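Local coordinates for protein putative NADPH-dependent oxidoreductase (PDB 3DB2) that is a putative NADPH-dependent oxidoreductase of the GFO/IDH/MocA type, probably using a Rossmann-fold domain to bind its nicotinamide cofactor, at residues C[91-97]-C[118-124]; C[79-84]-C[108-113]; C[85-89]-C[112-118]; C[66-70]-C[310-315]. All blocks are in the same frame, centred on the assembly; numbering follows the deposited sequence.

Contact 1: residues C[91-97]-C[118-124]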
loop_
_atom_site.group_PDB
_atom_site.type_symbol
_atom_site.label_atom_id
_atom_site.label_comp_id
_atom_site.label_asym_id
_atom_site.label_seq_id
_atom_site.Cartn_x
_atom_site.Cartn_y
_atom_site.Cartn_z
ATOM N N LYS C 91 -42.309 1.310 -4.743
ATOM C CA LYS C 91 -41.416 0.179 -5.020
ATOM C C LYS C 91 -40.157 0.209 -4.147
ATOM O O LYS C 91 -39.562 1.254 -3.992
ATOM C CB LYS C 91 -41.018 0.153 -6.489
ATOM C CG LYS C 91 -42.162 0.331 -7.494
ATOM C CD LYS C 91 -43.343 -0.594 -7.212
ATOM C CE LYS C 91 -44.276 -0.614 -8.434
ATOM N NZ LYS C 91 -45.402 -1.558 -8.169
ATOM N N HIS C 92 -39.825 -0.956 -3.617
ATOM C CA HIS C 92 -38.562 -1.205 -2.917
ATOM C C HIS C 92 -37.418 -1.111 -3.914
ATOM O O HIS C 92 -37.554 -1.366 -5.114
ATOM C CB HIS C 92 -38.654 -2.539 -2.192
ATOM C CG HIS C 92 -39.854 -2.593 -1.284
ATOM N ND1 HIS C 92 -40.828 -3.568 -1.339
ATOM C CD2 HIS C 92 -40.299 -1.772 -0.323
ATOM C CE1 HIS C 92 -41.764 -3.346 -0.430
ATOM N NE2 HIS C 92 -41.465 -2.234 0.237
ATOM N N ILE C 93 -36.214 -0.713 -3.447
ATOM C CA ILE C 93 -35.170 -0.267 -4.329
ATOM C C ILE C 93 -33.902 -1.104 -4.183
ATOM O O ILE C 93 -33.358 -1.203 -3.084
ATOM C CB ILE C 93 -34.786 1.197 -4.036
ATOM C CG1 ILE C 93 -35.919 2.230 -4.115
ATOM C CG2 ILE C 93 -33.624 1.599 -4.926
ATOM C CD1 ILE C 93 -36.475 2.422 -5.513
ATOM N N TYR C 94 -33.446 -1.667 -5.285
ATOM C CA TYR C 94 -32.061 -2.102 -5.471
ATOM C C TYR C 94 -31.461 -1.097 -6.471
ATOM O O TYR C 94 -31.974 -0.872 -7.568
ATOM C CB TYR C 94 -31.938 -3.584 -5.854
ATOM C CG TYR C 94 -30.485 -3.951 -6.093
ATOM C CD1 TYR C 94 -29.884 -3.802 -7.341
ATOM C CD2 TYR C 94 -29.705 -4.438 -5.061
ATOM C CE1 TYR C 94 -28.578 -4.110 -7.593
ATOM C CE2 TYR C 94 -28.372 -4.763 -5.286
ATOM C CZ TYR C 94 -27.833 -4.603 -6.541
ATOM O OH TYR C 94 -26.518 -4.907 -6.809
ATOM N N VAL C 95 -30.322 -0.516 -6.102
ATOM C CA VAL C 95 -29.551 0.308 -7.013
ATOM C C VAL C 95 -28.078 -0.146 -6.980
ATOM O O VAL C 95 -27.517 -0.535 -5.953
ATOM C CB VAL C 95 -29.703 1.812 -6.769
ATOM C CG1 VAL C 95 -29.091 2.281 -5.473
ATOM C CG2 VAL C 95 -29.102 2.619 -7.926
ATOM N N GLU C 96 -27.458 -0.137 -8.160
ATOM C CA GLU C 96 -26.067 -0.530 -8.259
ATOM C C GLU C 96 -25.216 0.544 -7.587
ATOM O O GLU C 96 -25.591 1.701 -7.418
ATOM C CB GLU C 96 -25.537 -0.636 -9.680
ATOM C CG GLU C 96 -25.363 -2.075 -10.123
ATOM C CD GLU C 96 -24.442 -2.841 -9.191
ATOM O OE1 GLU C 96 -23.639 -2.269 -8.423
ATOM O OE2 GLU C 96 -24.561 -4.084 -9.241
ATOM N N LYS C 97 -24.008 0.134 -7.212
ATOM C CA LYS C 97 -23.079 1.018 -6.578
ATOM C C LYS C 97 -22.500 2.153 -7.475
ATOM O O LYS C 97 -22.463 1.760 -8.695
ATOM C CB LYS C 97 -21.848 0.372 -5.948
ATOM C CG LYS C 97 -21.295 -0.825 -6.656
ATOM C CD LYS C 97 -20.852 -0.615 -8.086
ATOM C CE LYS C 97 -19.579 0.223 -8.145
ATOM N NZ LYS C 97 -18.760 -0.281 -9.301
ATOM N N VAL C 118 -39.695 2.737 1.901
ATOM C CA VAL C 118 -39.353 1.499 1.185
ATOM C C VAL C 118 -37.981 0.989 1.594
ATOM O O VAL C 118 -37.135 1.736 2.073
ATOM C CB VAL C 118 -39.444 1.755 -0.332
ATOM C CG1 VAL C 118 -40.851 2.214 -0.679
ATOM C CG2 VAL C 118 -38.459 2.785 -0.806
ATOM N N LYS C 119 -37.721 -0.287 1.502
ATOM C CA LYS C 119 -36.485 -0.999 1.580
ATOM C C LYS C 119 -35.559 -0.483 0.465
ATOM O O LYS C 119 -35.954 -0.195 -0.667
ATOM C CB LYS C 119 -36.634 -2.504 1.434
ATOM C CG LYS C 119 -37.596 -3.120 2.439
ATOM C CD LYS C 119 -37.549 -2.414 3.787
ATOM C CE LYS C 119 -38.231 -3.305 4.830
ATOM N NZ LYS C 119 -37.842 -2.905 6.211
ATOM N N PHE C 120 -34.296 -0.380 0.825
ATOM C CA PHE C 120 -33.256 0.134 -0.061
ATOM C C PHE C 120 -31.969 -0.651 0.150
ATOM O O PHE C 120 -31.586 -0.742 1.324
ATOM C CB PHE C 120 -33.062 1.610 0.218
ATOM C CG PHE C 120 -31.891 2.226 -0.533
ATOM C CD1 PHE C 120 -32.110 2.725 -1.811
ATOM C CD2 PHE C 120 -30.615 2.313 0.007
ATOM C CE1 PHE C 120 -31.060 3.249 -2.525
ATOM C CE2 PHE C 120 -29.560 2.839 -0.710
ATOM C CZ PHE C 120 -29.800 3.318 -1.975
ATOM N N LEU C 121 -31.353 -1.078 -0.936
ATOM C CA LEU C 121 -29.974 -1.591 -0.938
ATOM C C LEU C 121 -29.219 -0.908 -2.071
ATOM O O LEU C 121 -29.656 -0.833 -3.224
ATOM C CB LEU C 121 -29.922 -3.113 -0.994
ATOM C CG LEU C 121 -28.560 -3.804 -0.986
ATOM C CD1 LEU C 121 -27.844 -3.593 0.338
ATOM C CD2 LEU C 121 -28.683 -5.304 -1.259
ATOM N N CYS C 122 -28.032 -0.382 -1.750
ATOM C CA CYS C 122 -27.089 0.064 -2.780
ATOM C C CYS C 122 -26.032 -1.027 -2.894
ATOM O O CYS C 122 -25.269 -1.255 -1.961
ATOM C CB CYS C 122 -26.487 1.421 -2.440
ATOM S SG CYS C 122 -25.315 1.960 -3.700
ATOM N N GLY C 123 -25.974 -1.785 -3.964
ATOM C CA GLY C 123 -25.231 -2.979 -4.134
ATOM C C GLY C 123 -23.738 -2.816 -4.292
ATOM O O GLY C 123 -23.241 -2.699 -5.393
ATOM N N HIS C 124 -23.013 -2.883 -3.176
ATOM C CA HIS C 124 -21.577 -3.122 -3.080
ATOM C C HIS C 124 -21.362 -4.595 -2.727
ATOM O O HIS C 124 -21.428 -4.964 -1.560
ATOM C CB HIS C 124 -20.948 -2.244 -2.010
ATOM C CG HIS C 124 -21.314 -0.805 -2.056
ATOM N ND1 HIS C 124 -22.567 -0.307 -1.818
ATOM C CD2 HIS C 124 -20.534 0.260 -2.318
ATOM C CE1 HIS C 124 -22.556 0.998 -1.930
ATOM N NE2 HIS C 124 -21.329 1.371 -2.230
#

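Contact 2: residues C[79-84]-C[108-113]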
loop_
_atom_site.group_PDB
_atom_site.type_symbol
_atom_site.label_atom_id
_atom_site.label_comp_id
_atom_site.label_asym_id
_atom_site.label_seq_id
_atom_site.Cartn_x
_atom_site.Cartn_y
_atom_site.Cartn_z
ATOM N N HIS C 79 -29.372 7.853 -11.049
ATOM C CA HIS C 79 -29.863 7.052 -9.927
ATOM C C HIS C 79 -30.924 7.788 -9.123
ATOM O O HIS C 79 -31.967 7.218 -8.763
ATOM C CB HIS C 79 -28.686 6.643 -9.023
ATOM C CG HIS C 79 -27.774 5.582 -9.559
ATOM N ND1 HIS C 79 -26.681 5.139 -8.843
ATOM C CD2 HIS C 79 -27.737 4.857 -10.704
ATOM C CE1 HIS C 79 -26.026 4.205 -9.510
ATOM N NE2 HIS C 79 -26.649 4.008 -10.653
ATOM N N ALA C 80 -30.673 9.046 -8.799
ATOM C CA ALA C 80 -31.494 9.856 -7.928
ATOM C C ALA C 80 -32.915 10.029 -8.467
ATOM O O ALA C 80 -33.897 9.716 -7.802
ATOM C CB ALA C 80 -30.914 11.254 -7.734
ATOM N N GLU C 81 -33.054 10.526 -9.695
ATOM C CA GLU C 81 -34.424 10.720 -10.193
ATOM C C GLU C 81 -35.111 9.385 -10.418
ATOM O O GLU C 81 -36.334 9.237 -10.294
ATOM C CB GLU C 81 -34.392 11.555 -11.482
ATOM C CG GLU C 81 -33.635 10.894 -12.601
ATOM C CD GLU C 81 -33.497 11.772 -13.831
ATOM O OE1 GLU C 81 -32.451 12.442 -13.928
ATOM O OE2 GLU C 81 -34.424 11.762 -14.669
ATOM N N VAL C 82 -34.364 8.334 -10.784
ATOM C CA VAL C 82 -35.064 7.067 -11.015
ATOM C C VAL C 82 -35.539 6.475 -9.700
ATOM O O VAL C 82 -36.681 6.016 -9.564
ATOM C CB VAL C 82 -34.175 6.089 -11.774
ATOM C CG1 VAL C 82 -34.864 4.747 -11.876
ATOM C CG2 VAL C 82 -33.845 6.629 -13.156
ATOM N N ILE C 83 -34.670 6.492 -8.695
ATOM C CA ILE C 83 -35.069 6.066 -7.345
ATOM C C ILE C 83 -36.236 6.892 -6.840
ATOM O O ILE C 83 -37.203 6.375 -6.264
ATOM C CB ILE C 83 -33.877 6.130 -6.357
ATOM C CG1 ILE C 83 -32.740 5.174 -6.710
ATOM C CG2 ILE C 83 -34.341 5.891 -4.937
ATOM C CD1 ILE C 83 -31.383 5.531 -6.074
ATOM N N GLU C 84 -36.220 8.196 -7.045
ATOM C CA GLU C 84 -37.328 9.011 -6.521
ATOM C C GLU C 84 -38.648 8.589 -7.179
ATOM O O GLU C 84 -39.627 8.395 -6.468
ATOM C CB GLU C 84 -37.042 10.483 -6.736
ATOM C CG GLU C 84 -36.046 11.151 -5.818
ATOM C CD GLU C 84 -35.591 12.522 -6.271
ATOM O OE1 GLU C 84 -35.662 12.829 -7.476
ATOM O OE2 GLU C 84 -35.160 13.331 -5.416
ATOM N N ARG C 108 -30.601 13.327 -1.910
ATOM C CA ARG C 108 -31.972 13.179 -2.389
ATOM C C ARG C 108 -32.431 11.748 -2.168
ATOM O O ARG C 108 -33.586 11.536 -1.855
ATOM C CB ARG C 108 -32.055 13.563 -3.867
ATOM C CG ARG C 108 -32.258 15.071 -4.049
ATOM C CD ARG C 108 -31.933 15.507 -5.469
ATOM N NE ARG C 108 -32.795 14.846 -6.450
ATOM C CZ ARG C 108 -32.623 14.895 -7.761
ATOM N NH1 ARG C 108 -31.605 15.596 -8.250
ATOM N NH2 ARG C 108 -33.454 14.259 -8.577
ATOM N N ILE C 109 -31.529 10.785 -2.326
ATOM C CA ILE C 109 -31.900 9.384 -2.264
ATOM C C ILE C 109 -32.148 8.988 -0.820
ATOM O O ILE C 109 -33.090 8.292 -0.450
ATOM C CB ILE C 109 -30.811 8.529 -2.927
ATOM C CG1 ILE C 109 -30.678 8.781 -4.428
ATOM C CG2 ILE C 109 -31.037 7.069 -2.613
ATOM C CD1 ILE C 109 -29.362 8.282 -4.993
ATOM N N ASP C 110 -31.299 9.442 0.095
ATOM C CA ASP C 110 -31.560 9.178 1.517
ATOM C C ASP C 110 -32.921 9.750 1.911
ATOM O O ASP C 110 -33.719 9.118 2.595
ATOM C CB ASP C 110 -30.407 9.758 2.322
ATOM C CG ASP C 110 -30.365 9.377 3.788
ATOM O OD1 ASP C 110 -30.859 8.298 4.170
ATOM O OD2 ASP C 110 -29.825 10.190 4.579
ATOM N N GLN C 111 -33.219 10.950 1.434
ATOM C CA GLN C 111 -34.449 11.629 1.855
ATOM C C GLN C 111 -35.712 10.941 1.365
ATOM O O GLN C 111 -36.687 10.714 2.092
ATOM C CB GLN C 111 -34.362 13.055 1.317
ATOM C CG GLN C 111 -35.715 13.756 1.383
ATOM C CD GLN C 111 -35.997 14.366 2.742
ATOM O OE1 GLN C 111 -35.294 14.099 3.719
ATOM N NE2 GLN C 111 -37.049 15.188 2.769
ATOM N N VAL C 112 -35.699 10.579 0.075
ATOM C CA VAL C 112 -36.912 9.911 -0.472
ATOM C C VAL C 112 -37.115 8.536 0.106
ATOM O O VAL C 112 -38.256 8.075 0.223
ATOM C CB VAL C 112 -36.847 9.921 -2.007
ATOM C CG1 VAL C 112 -35.930 8.826 -2.551
ATOM C CG2 VAL C 112 -38.245 9.774 -2.624
ATOM N N ILE C 113 -36.051 7.820 0.490
ATOM C CA ILE C 113 -36.199 6.543 1.180
ATOM C C ILE C 113 -36.732 6.780 2.598
ATOM O O ILE C 113 -37.630 6.072 3.056
ATOM C CB ILE C 113 -34.885 5.756 1.245
ATOM C CG1 ILE C 113 -34.301 5.418 -0.135
ATOM C CG2 ILE C 113 -34.975 4.476 2.074
ATOM C CD1 ILE C 113 -35.192 4.729 -1.131
HETATM O O HOH W 1 -35.459 13.243 -2.736
#

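Contact 3: residues C[85-89]-C[112-118]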
loop_
_atom_site.group_PDB
_atom_site.type_symbol
_atom_site.label_atom_id
_atom_site.label_comp_id
_atom_site.label_asym_id
_atom_site.label_seq_id
_atom_site.Cartn_x
_atom_site.Cartn_y
_atom_site.Cartn_z
ATOM N N GLN C 85 -38.650 8.437 -8.504
ATOM C CA GLN C 85 -39.875 8.018 -9.178
ATOM C C GLN C 85 -40.331 6.654 -8.723
ATOM O O GLN C 85 -41.522 6.416 -8.451
ATOM C CB GLN C 85 -39.684 8.049 -10.694
ATOM C CG GLN C 85 -41.027 8.016 -11.427
ATOM C CD GLN C 85 -40.963 7.895 -12.920
ATOM O OE1 GLN C 85 -39.904 7.841 -13.546
ATOM N NE2 GLN C 85 -42.124 7.849 -13.558
ATOM N N CYS C 86 -39.414 5.692 -8.560
ATOM C CA CYS C 86 -39.865 4.352 -8.146
ATOM C C CYS C 86 -40.300 4.317 -6.692
ATOM O O CYS C 86 -41.320 3.752 -6.339
ATOM C CB CYS C 86 -38.757 3.326 -8.377
ATOM S SG CYS C 86 -38.273 3.173 -10.091
ATOM N N ALA C 87 -39.521 4.942 -5.796
ATOM C CA ALA C 87 -39.886 4.926 -4.387
ATOM C C ALA C 87 -41.209 5.639 -4.150
ATOM O O ALA C 87 -42.006 5.223 -3.289
ATOM C CB ALA C 87 -38.753 5.551 -3.571
ATOM N N ARG C 88 -41.479 6.711 -4.892
ATOM C CA ARG C 88 -42.759 7.397 -4.666
ATOM C C ARG C 88 -43.940 6.581 -5.176
ATOM O O ARG C 88 -45.071 6.892 -4.771
ATOM C CB ARG C 88 -42.729 8.787 -5.300
ATOM C CG ARG C 88 -41.559 9.632 -4.862
ATOM C CD ARG C 88 -41.514 10.970 -5.577
ATOM N NE ARG C 88 -40.748 11.900 -4.730
ATOM C CZ ARG C 88 -39.999 12.919 -5.114
ATOM N NH1 ARG C 88 -39.875 13.215 -6.404
ATOM N NH2 ARG C 88 -39.381 13.645 -4.184
ATOM N N SER C 89 -43.705 5.580 -6.022
ATOM C CA SER C 89 -44.757 4.644 -6.385
ATOM C C SER C 89 -44.758 3.409 -5.497
ATOM O O SER C 89 -45.436 2.408 -5.772
ATOM C CB SER C 89 -44.649 4.152 -7.830
ATOM O OG SER C 89 -45.210 5.131 -8.703
ATOM N N VAL C 112 -35.699 10.579 0.075
ATOM C CA VAL C 112 -36.912 9.911 -0.472
ATOM C C VAL C 112 -37.115 8.536 0.106
ATOM O O VAL C 112 -38.256 8.075 0.223
ATOM C CB VAL C 112 -36.847 9.921 -2.007
ATOM C CG1 VAL C 112 -35.930 8.826 -2.551
ATOM C CG2 VAL C 112 -38.245 9.774 -2.624
ATOM N N ILE C 113 -36.051 7.820 0.490
ATOM C CA ILE C 113 -36.199 6.543 1.180
ATOM C C ILE C 113 -36.732 6.780 2.598
ATOM O O ILE C 113 -37.630 6.072 3.056
ATOM C CB ILE C 113 -34.885 5.756 1.245
ATOM C CG1 ILE C 113 -34.301 5.418 -0.135
ATOM C CG2 ILE C 113 -34.975 4.476 2.074
ATOM C CD1 ILE C 113 -35.192 4.729 -1.131
ATOM N N LYS C 114 -36.207 7.796 3.281
ATOM C CA LYS C 114 -36.784 8.148 4.581
ATOM C C LYS C 114 -38.275 8.436 4.435
ATOM O O LYS C 114 -39.090 7.777 5.088
ATOM C CB LYS C 114 -36.006 9.342 5.161
ATOM C CG LYS C 114 -34.630 8.982 5.705
ATOM C CD LYS C 114 -33.772 10.134 6.184
ATOM C CE LYS C 114 -33.620 11.256 5.178
ATOM N NZ LYS C 114 -32.772 12.401 5.637
ATOM N N GLU C 115 -38.604 9.386 3.571
ATOM C CA GLU C 115 -39.965 9.786 3.269
ATOM C C GLU C 115 -40.883 8.583 3.016
ATOM O O GLU C 115 -41.883 8.365 3.702
ATOM C CB GLU C 115 -40.066 10.662 2.019
ATOM C CG GLU C 115 -39.979 12.145 2.246
ATOM C CD GLU C 115 -39.308 12.908 1.118
ATOM O OE1 GLU C 115 -39.324 12.428 -0.032
ATOM O OE2 GLU C 115 -38.762 14.011 1.382
ATOM N N THR C 116 -40.539 7.802 2.000
ATOM C CA THR C 116 -41.433 6.730 1.550
ATOM C C THR C 116 -41.370 5.486 2.407
ATOM O O THR C 116 -42.347 4.722 2.477
ATOM C CB THR C 116 -41.100 6.432 0.080
ATOM O OG1 THR C 116 -39.746 6.008 -0.016
ATOM C CG2 THR C 116 -41.152 7.723 -0.753
ATOM N N GLY C 117 -40.274 5.218 3.095
ATOM C CA GLY C 117 -40.162 4.030 3.924
ATOM C C GLY C 117 -39.990 2.727 3.200
ATOM O O GLY C 117 -40.125 1.646 3.787
ATOM N N VAL C 118 -39.695 2.737 1.901
ATOM C CA VAL C 118 -39.353 1.499 1.185
ATOM C C VAL C 118 -37.981 0.989 1.594
ATOM O O VAL C 118 -37.135 1.736 2.073
ATOM C CB VAL C 118 -39.444 1.755 -0.332
ATOM C CG1 VAL C 118 -40.851 2.214 -0.679
ATOM C CG2 VAL C 118 -38.459 2.785 -0.806
HETATM O O HOH W 2 -41.036 11.739 -1.596
HETATM O O HOH W 3 -38.318 13.879 -1.785
#

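Contact 4: residues C[66-70]-C[310-315]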
loop_
_atom_site.group_PDB
_atom_site.type_symbol
_atom_site.label_atom_id
_atom_site.label_comp_id
_atom_site.label_asym_id
_atom_site.label_seq_id
_atom_site.Cartn_x
_atom_site.Cartn_y
_atom_site.Cartn_z
ATOM N N ASP C 66 -47.532 -6.390 -9.276
ATOM C CA ASP C 66 -46.667 -7.520 -8.978
ATOM C C ASP C 66 -45.205 -7.081 -9.111
ATOM O O ASP C 66 -44.285 -7.849 -8.842
ATOM C CB ASP C 66 -46.977 -8.757 -9.822
ATOM C CG ASP C 66 -47.113 -8.524 -11.306
ATOM O OD1 ASP C 66 -47.188 -7.344 -11.700
ATOM O OD2 ASP C 66 -47.147 -9.531 -12.058
ATOM N N VAL C 67 -44.961 -5.829 -9.491
ATOM C CA VAL C 67 -43.578 -5.332 -9.344
ATOM C C VAL C 67 -43.424 -4.788 -7.920
ATOM O O VAL C 67 -44.003 -3.749 -7.624
ATOM C CB VAL C 67 -43.211 -4.279 -10.388
ATOM C CG1 VAL C 67 -41.941 -3.527 -10.000
ATOM C CG2 VAL C 67 -43.015 -4.976 -11.722
ATOM N N GLU C 68 -42.680 -5.521 -7.092
ATOM C CA GLU C 68 -42.495 -5.128 -5.702
ATOM C C GLU C 68 -41.167 -4.376 -5.507
ATOM O O GLU C 68 -41.073 -3.535 -4.606
ATOM C CB GLU C 68 -42.559 -6.336 -4.765
ATOM C CG GLU C 68 -43.773 -7.227 -4.990
ATOM C CD GLU C 68 -43.828 -8.374 -4.005
ATOM O OE1 GLU C 68 -43.981 -8.082 -2.799
ATOM O OE2 GLU C 68 -43.733 -9.543 -4.439
HETATM N N MSE C 69 -40.192 -4.727 -6.325
HETATM C CA MSE C 69 -38.840 -4.192 -6.193
HETATM C C MSE C 69 -38.311 -3.856 -7.594
HETATM O O MSE C 69 -38.522 -4.615 -8.549
HETATM C CB MSE C 69 -37.882 -5.262 -5.645
HETATM C CG MSE C 69 -36.447 -4.755 -5.465
HETATM SE SE MSE C 69 -35.110 -6.186 -5.456
HETATM C CE MSE C 69 -36.103 -7.550 -4.537
ATOM N N VAL C 70 -37.599 -2.749 -7.702
ATOM C CA VAL C 70 -36.886 -2.432 -8.939
ATOM C C VAL C 70 -35.379 -2.641 -8.747
ATOM O O VAL C 70 -34.815 -2.429 -7.682
ATOM C CB VAL C 70 -37.142 -1.003 -9.423
ATOM C CG1 VAL C 70 -38.618 -0.803 -9.783
ATOM C CG2 VAL C 70 -36.745 0.024 -8.367
ATOM N N VAL C 310 -32.751 -8.184 -0.386
ATOM C CA VAL C 310 -33.825 -7.171 -0.409
ATOM C C VAL C 310 -35.182 -7.885 -0.310
ATOM O O VAL C 310 -36.063 -7.461 0.432
ATOM C CB VAL C 310 -33.766 -6.258 -1.630
ATOM C CG1 VAL C 310 -34.837 -5.164 -1.550
ATOM C CG2 VAL C 310 -32.399 -5.598 -1.751
ATOM N N ALA C 311 -35.327 -8.965 -1.064
ATOM C CA ALA C 311 -36.507 -9.800 -1.065
ATOM C C ALA C 311 -36.769 -10.361 0.334
ATOM O O ALA C 311 -37.921 -10.346 0.759
ATOM C CB ALA C 311 -36.393 -10.984 -2.009
ATOM N N ASP C 312 -35.697 -10.809 0.987
ATOM C CA ASP C 312 -35.846 -11.312 2.360
ATOM C C ASP C 312 -36.383 -10.222 3.273
ATOM O O ASP C 312 -37.289 -10.471 4.081
ATOM C CB ASP C 312 -34.522 -11.838 2.898
ATOM C CG ASP C 312 -34.216 -13.236 2.397
ATOM O OD1 ASP C 312 -34.990 -13.774 1.595
ATOM O OD2 ASP C 312 -33.186 -13.815 2.799
ATOM N N VAL C 313 -35.836 -8.998 3.192
ATOM C CA VAL C 313 -36.389 -7.938 4.028
ATOM C C VAL C 313 -37.750 -7.423 3.579
ATOM O O VAL C 313 -38.516 -6.873 4.378
ATOM C CB VAL C 313 -35.391 -6.762 4.160
ATOM C CG1 VAL C 313 -34.113 -7.336 4.767
ATOM C CG2 VAL C 313 -35.180 -6.074 2.836
ATOM N N ILE C 314 -38.122 -7.575 2.315
ATOM C CA ILE C 314 -39.500 -7.192 1.951
ATOM C C ILE C 314 -40.476 -8.199 2.545
ATOM O O ILE C 314 -41.503 -7.791 3.080
ATOM C CB ILE C 314 -39.704 -7.078 0.438
ATOM C CG1 ILE C 314 -39.119 -5.799 -0.191
ATOM C CG2 ILE C 314 -41.159 -7.150 -0.014
ATOM C CD1 ILE C 314 -38.832 -6.014 -1.680
ATOM N N ARG C 315 -40.160 -9.491 2.493
ATOM C CA ARG C 315 -41.089 -10.515 2.946
ATOM C C ARG C 315 -41.080 -10.668 4.466
ATOM O O ARG C 315 -42.135 -10.934 5.055
ATOM C CB ARG C 315 -40.796 -11.862 2.297
ATOM C CG ARG C 315 -41.139 -11.947 0.815
ATOM C CD ARG C 315 -42.561 -12.465 0.580
ATOM N NE ARG C 315 -42.955 -12.482 -0.819
ATOM C CZ ARG C 315 -43.417 -11.468 -1.524
ATOM N NH1 ARG C 315 -43.564 -10.286 -0.952
ATOM N NH2 ARG C 315 -43.762 -11.523 -2.806
#

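Contact 1: residues C[91-97]-C[118-124]
V118 opens the pairing with its CB 3.6 Å from CD2 of the H92 ring, while the K119 carbonyl takes the amide of I93 (N to O 2.8 Å). F120, with CG anti to its own N (chi1 173°), swings its ring across the neighbouring strand, CD1 touching I93 CG2 at 3.6 Å and CE1 touching V95 CG1. L121 bonds through N to I93 O and O to V95 N, in the ladder of outermost strand 120-123 with its parallel neighbour 92-96, joined by a beta-alpha-beta crossover in the Rossmann sheet. L121 CD2 meets the edge of the Y94 ring 4.0 Å from Y94 CD2. At G123 the Y94 hydroxyl, hydrogen-bonded to E306, lies 3.5 Å from CA, where a CB would clash. With an alanine in place of Y94, E306 would probably lose its hydroxyl partner and a gap open beside L121 CD2 and G123 CA. G123 N reaches V95 O at 2.8 Å. H124 receives K97 CB over its ring face, 3.9 Å from the centroid.

Contact 2: residues C[79-84]-C[108-113]
A salt bridge between E84 and R108 ties together helices 79-88 and 103-116, neighbours on one side of the Rossmann sheet that run nearly parallel, their local axes 9° apart. R108 approaches side-on, giving NE to E84 OE2 (3.0 Å) and NH2 to E84 OE1 (2.9 Å). Both bonds are almost straight and lie in the guanidinium plane, yet they meet the carboxylate from above its plane, the two flat groups being turned 35° apart. A bend at chi3 (61°) of R108 swings the guanidinium across the end of the extended E84 chain. A lysine in place of E84 would probably set two positive charges against each other and leave the guanidinium free to turn.

Apolar contacts fill the space nearer the sheet. I83 and I109 cross at about a right angle, with I83 CD1 3.6 Å from I109 CD1, and I83 CG2 touches both V112 CG1 and I113 CD1. This layer rests on strands 92-96 and 120-123 through I93, V95 and F120. A80 adds a lid to the charged group: its CB sits over the centre of one guanidinium face, 4.0 Å from R108 CZ. Finally, a water between the helices donates to E84 OE2 and to R108 O, each 2.7 Å from the water oxygen.

Contact 3: residues C[85-89]-C[112-118]
A87 points its methyl group at the last turn of the neighbouring helix and the loop after it, between T116 and V118: CB lies 3.7 Å from T116 OG1 and 3.9 Å from V118 CG2. T116 turns its two branches to different tasks. Its OG1, set between the backbone N and the carbonyl carbon (chi1 61°), turns back along its own helix and donates to V112 O at 2.6 Å, a carbonyl that also accepts T116 N. Its CG2 faces the other helix and packs 3.7 Å from A87 O. Here helices 79-88 and 103-116, the two crossover helices that lead into strands 92-96 and 120-123 of the Rossmann fold, lie beside each other at their C-terminal ends. G117 leaves the second helix with positive phi, a turn that suits glycine, and V118 follows, on the way to strand 120-123.

R88 runs out extended from CG to NE and crosses V112 at about a right angle, with NE 3.9 Å from V112 CG2. Its guanidinium presents an edge to E115, but NH2 and E115 OE1 stay 4.3 Å apart, beyond a salt bridge. Two waters lie at that edge in the guanidinium plane, one accepting from R88 NE at 3.2 Å; both come unusually close to E115 OE1, which leaves a bridge through them doubtful.

Contact 4: residues C[66-70]-C[310-315]
The guanidinium of R315 and the carboxylate of E68 meet edge to edge, their planes 25° apart and so nearly coplanar, in an end-on, two-pronged salt bridge. NH1 donates to E68 OE1 at 2.9 Å and NH2 to E68 OE2 at 2.6 Å, each oxygen using its syn lone pair; OE1 lies near the guanidinium plane, whereas OE2 is tilted 21° from it. The pair joins helix 302-316, far along the chain, to the residue just before strand 69-72 of the Rossmann sheet. Further bonds hold both partners: OE2 also accepts from G7 N, and R315 reaches the carbonyls of N4 and P5. Beside this polar end, I314 lays CD1 4.1 Å from CB of selenomethionine M69. CG of M69 stands anti to its backbone N (chi1 -179°), carrying the chain toward the helix, and a bend at chi3 brings its end against V310 and A311. The terminal CE settles 3.9 Å from V310 CB and 3.8 Å from A311 N.

Contact 1 is the buried one, a ladder of backbone bonds between neighbouring strands, whereas contacts 2, 3 and 4 are partly buried and rely on side chains. Contacts 2 and 3 hold the same two helices, 79-88 and 103-116, and share V112 and I113; the first closes with a direct salt bridge, the second keeps its opposite charges beyond a salt bridge, with waters in the gap. These helices pack against the sheet of contact 1, where I113 CD1 lies 3.7 Å from F120 CD1. Contact 4 joins the sheet to helix 302-316, touching contact 1 at several points, among them the hydrogen bond from Y94 N to V70 O. Unlike the others, it ties parts of the chain some 240 residues apart.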